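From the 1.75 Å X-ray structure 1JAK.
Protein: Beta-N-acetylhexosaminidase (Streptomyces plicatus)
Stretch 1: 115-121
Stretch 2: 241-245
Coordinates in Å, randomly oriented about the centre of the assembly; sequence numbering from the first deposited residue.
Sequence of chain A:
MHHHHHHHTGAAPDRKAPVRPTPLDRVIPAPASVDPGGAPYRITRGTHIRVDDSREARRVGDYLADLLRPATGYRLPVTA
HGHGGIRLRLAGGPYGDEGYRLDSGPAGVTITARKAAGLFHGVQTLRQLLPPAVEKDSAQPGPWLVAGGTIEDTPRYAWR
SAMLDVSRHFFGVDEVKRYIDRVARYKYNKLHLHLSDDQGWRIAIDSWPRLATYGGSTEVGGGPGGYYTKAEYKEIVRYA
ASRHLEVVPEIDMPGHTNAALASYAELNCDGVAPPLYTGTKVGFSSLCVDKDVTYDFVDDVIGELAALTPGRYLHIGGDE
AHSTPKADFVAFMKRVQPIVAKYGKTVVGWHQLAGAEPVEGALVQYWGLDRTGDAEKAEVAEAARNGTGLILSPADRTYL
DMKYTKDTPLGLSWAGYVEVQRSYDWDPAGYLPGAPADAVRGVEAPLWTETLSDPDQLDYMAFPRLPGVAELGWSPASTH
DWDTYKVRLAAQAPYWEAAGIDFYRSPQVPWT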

ATOM      1  N   LYS A 115      10.789  12.373  13.538  1.00 15.61           N
ATOM      2  CA  LYS A 115      11.551  11.466  12.689  1.00 15.59           C
ATOM      3  C   LYS A 115      11.409  11.772  11.200  1.00 13.48           C
ATOM      4  O   LYS A 115      10.497  12.487  10.786  1.00 11.85           O
ATOM      5  CB  LYS A 115      11.137  10.018  12.964  1.00 18.21           C
ATOM      6  CG  LYS A 115      11.506   9.536  14.362  1.00 22.90           C
ATOM      7  CD  LYS A 115      11.410   8.025  14.475  1.00 28.55           C
ATOM      8  CE  LYS A 115      11.929   7.540  15.823  1.00 30.37           C
ATOM      9  NZ  LYS A 115      11.889   6.054  15.930  1.00 33.85           N
ATOM     10  N   ALA A 116      12.324  11.224  10.405  1.00 12.30           N
ATOM     11  CA  ALA A 116      12.332  11.434   8.959  1.00 12.02           C
ATOM     12  C   ALA A 116      11.005  11.072   8.303  1.00 11.63           C
ATOM     13  O   ALA A 116      10.582  11.727   7.350  1.00 10.29           O
ATOM     14  CB  ALA A 116      13.462  10.633   8.323  1.00 13.63           C
ATOM     15  N   ALA A 117      10.351  10.027   8.804  1.00 10.14           N
ATOM     16  CA  ALA A 117       9.071   9.609   8.240  1.00  9.99           C
ATOM     17  C   ALA A 117       8.065  10.744   8.362  1.00  9.42           C
ATOM     18  O   ALA A 117       7.216  10.926   7.490  1.00  8.87           O
ATOM     19  CB  ALA A 117       8.555   8.368   8.961  1.00 10.74           C
ATOM     20  N   GLY A 118       8.165  11.507   9.448  1.00  8.43           N
ATOM     21  CA  GLY A 118       7.258  12.622   9.654  1.00  8.74           C
ATOM     22  C   GLY A 118       7.518  13.729   8.649  1.00  9.00           C
ATOM     23  O   GLY A 118       6.583  14.319   8.099  1.00  9.22           O
ATOM     24  N   LEU A 119       8.793  14.024   8.415  1.00  9.29           N
ATOM     25  CA  LEU A 119       9.163  15.050   7.447  1.00  9.27           C
ATOM     26  C   LEU A 119       8.659  14.617   6.073  1.00  9.27           C
ATOM     27  O   LEU A 119       8.135  15.424   5.307  1.00  8.92           O
ATOM     28  CB  LEU A 119      10.685  15.215   7.396  1.00 10.48           C
ATOM     29  CG  LEU A 119      11.377  15.725   8.661  1.00 11.23           C
ATOM     30  CD1 LEU A 119      12.875  15.814   8.419  1.00 11.71           C
ATOM     31  CD2 LEU A 119      10.816  17.089   9.040  1.00 11.79           C
ATOM     32  N   PHE A 120       8.827  13.334   5.773  1.00  8.62           N
ATOM     33  CA  PHE A 120       8.403  12.775   4.493  1.00  8.92           C
ATOM     34  C   PHE A 120       6.898  12.958   4.304  1.00  9.03           C
ATOM     35  O   PHE A 120       6.435  13.350   3.233  1.00  8.59           O
ATOM     36  CB  PHE A 120       8.766  11.289   4.438  1.00  8.87           C
ATOM     37  CG  PHE A 120       8.596  10.670   3.080  1.00  8.56           C
ATOM     38  CD1 PHE A 120       9.559  10.850   2.092  1.00  8.29           C
ATOM     39  CD2 PHE A 120       7.473   9.899   2.790  1.00  9.19           C
ATOM     40  CE1 PHE A 120       9.409  10.270   0.836  1.00  8.23           C
ATOM     41  CE2 PHE A 120       7.312   9.314   1.534  1.00  8.18           C
ATOM     42  CZ  PHE A 120       8.282   9.498   0.555  1.00  7.19           C
ATOM     43  N   HIS A 121       6.130  12.674   5.348  1.00  8.92           N
ATOM     44  CA  HIS A 121       4.684  12.833   5.276  1.00  8.80           C
ATOM     45  C   HIS A 121       4.331  14.308   5.108  1.00  8.78           C
ATOM     46  O   HIS A 121       3.382  14.647   4.402  1.00  8.30           O
ATOM     47  CB  HIS A 121       4.041  12.242   6.529  1.00  8.78           C
ATOM     48  CG  HIS A 121       4.193  10.756   6.626  1.00 10.24           C
ATOM     49  ND1 HIS A 121       4.176  10.079   7.827  1.00  8.78           N
ATOM     50  CD2 HIS A 121       4.372   9.816   5.667  1.00 11.19           C
ATOM     51  CE1 HIS A 121       4.344   8.787   7.603  1.00 10.25           C
ATOM     52  NE2 HIS A 121       4.466   8.600   6.301  1.00 10.75           N
TER
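Stretch 2, residues 241-245: ASRHL

The start of a helix offers a surface on which a loop can settle through one aromatic side chain, and this pair of segments from Streptomyces plicatus beta-N-acetylhexosaminidase is a compact example. The second segment leaves a helix at its beginning and turns into loop, with His244 N hydrogen-bonded to Ala241 O at 2.9 Å. His244 itself takes the left-handed conformation (phi 54°, psi 46°), and its CA-to-CB bond points toward the first segment.

Lys115 is the N-cap of the first helix and stays clear of the contact, its side chain ending away from the loop; its carbonyl O accepts from Gly118 N at 2.9 Å. In the first turn, Ala116 points its CB toward the loop, and that CB lies 4.1 Å from CE1 of His244. Ala117 marks the nearest backbone approach, its CA 6.2 Å from the CA of His244. Here the imidazole covers the main chain: Ala117 CA sits 3.8 Å from the centroid of the His244 ring and 19° off its normal, a CH-pi contact over the face. Gly118 and Leu119 take no part.

One turn on from Ala116, Phe120 points toward the loop. Its CG lies 3.3 Å from CD2 of His244, which is over one face of the phenyl ring, yet the ring planes meet obliquely at 49° with centroids 4.9 Å apart. The far end of the phenyl reaches the preceding loop residue, with CE2 3.4 Å from Arg243 O and CZ 4.1 Å from Arg243 CG. His121 joins by water instead: one molecule lies 2.7 Å from His121 NE2 and donates to His244 O at 2.8 Å. With no direct hydrogen bond across the pair, packing and this single bridge define the fit, which buries 255 Å² in all.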

ATOM      1  N   ALA A 241      11.714   1.586   1.146  1.00  9.02           N
ATOM      2  CA  ALA A 241      12.184   2.153   2.406  1.00  9.92           C
ATOM      3  C   ALA A 241      12.449   3.652   2.272  1.00 10.57           C
ATOM      4  O   ALA A 241      12.167   4.419   3.195  1.00 10.21           O
ATOM      5  CB  ALA A 241      13.450   1.431   2.870  1.00 10.27           C
ATOM      6  N   SER A 242      12.982   4.072   1.125  1.00 10.52           N
ATOM      7  CA  SER A 242      13.267   5.490   0.905  1.00 11.15           C
ATOM      8  C   SER A 242      11.961   6.276   0.780  1.00 12.27           C
ATOM      9  O   SER A 242      11.951   7.504   0.885  1.00 13.35           O
ATOM     10  CB  SER A 242      14.132   5.684  -0.349  1.00 12.65           C
ATOM     11  OG  SER A 242      13.426   5.350  -1.532  1.00 16.15           O
ATOM     12  N   ARG A 243      10.863   5.560   0.547  1.00 10.03           N
ATOM     13  CA  ARG A 243       9.542   6.177   0.448  1.00 10.10           C
ATOM     14  C   ARG A 243       8.761   5.837   1.720  1.00  9.80           C
ATOM     15  O   ARG A 243       7.536   5.967   1.776  1.00  9.34           O
ATOM     16  CB  ARG A 243       8.786   5.663  -0.785  1.00 11.08           C
ATOM     17  CG  ARG A 243       8.981   6.486  -2.062  1.00 14.35           C
ATOM     18  CD  ARG A 243      10.418   6.491  -2.550  1.00 16.79           C
ATOM     19  NE  ARG A 243      10.570   7.275  -3.777  1.00 14.39           N
ATOM     20  CZ  ARG A 243      11.732   7.742  -4.228  1.00 17.35           C
ATOM     21  NH1 ARG A 243      12.853   7.507  -3.557  1.00 20.50           N
ATOM     22  NH2 ARG A 243      11.775   8.460  -5.342  1.00 17.49           N
ATOM     23  N   HIS A 244       9.494   5.390   2.735  1.00  9.06           N
ATOM     24  CA  HIS A 244       8.929   5.033   4.034  1.00  9.89           C
ATOM     25  C   HIS A 244       7.789   4.033   3.994  1.00  9.78           C
ATOM     26  O   HIS A 244       6.754   4.196   4.653  1.00  9.99           O
ATOM     27  CB  HIS A 244       8.532   6.310   4.773  1.00 10.96           C
ATOM     28  CG  HIS A 244       9.710   7.170   5.103  1.00 11.44           C
ATOM     29  ND1 HIS A 244      10.485   6.965   6.225  1.00 12.31           N
ATOM     30  CD2 HIS A 244      10.325   8.145   4.394  1.00 12.00           C
ATOM     31  CE1 HIS A 244      11.529   7.774   6.189  1.00 12.80           C
ATOM     32  NE2 HIS A 244      11.457   8.500   5.087  1.00 12.81           N
ATOM     33  N   LEU A 245       8.006   2.986   3.208  1.00  9.24           N
ATOM     34  CA  LEU A 245       7.060   1.895   3.070  1.00  8.92           C
ATOM     35  C   LEU A 245       7.780   0.640   3.535  1.00  9.21           C
ATOM     36  O   LEU A 245       8.838   0.290   3.009  1.00 10.10           O
ATOM     37  CB  LEU A 245       6.641   1.723   1.606  1.00  8.38           C
ATOM     38  CG  LEU A 245       5.722   2.795   1.023  1.00 10.36           C
ATOM     39  CD1 LEU A 245       5.672   2.664  -0.487  1.00 10.53           C
ATOM     40  CD2 LEU A 245       4.332   2.653   1.622  1.00 11.21           C
TER
HETATM   41  O   HOH W   1       4.868   6.198   5.181  1.00 13.31           O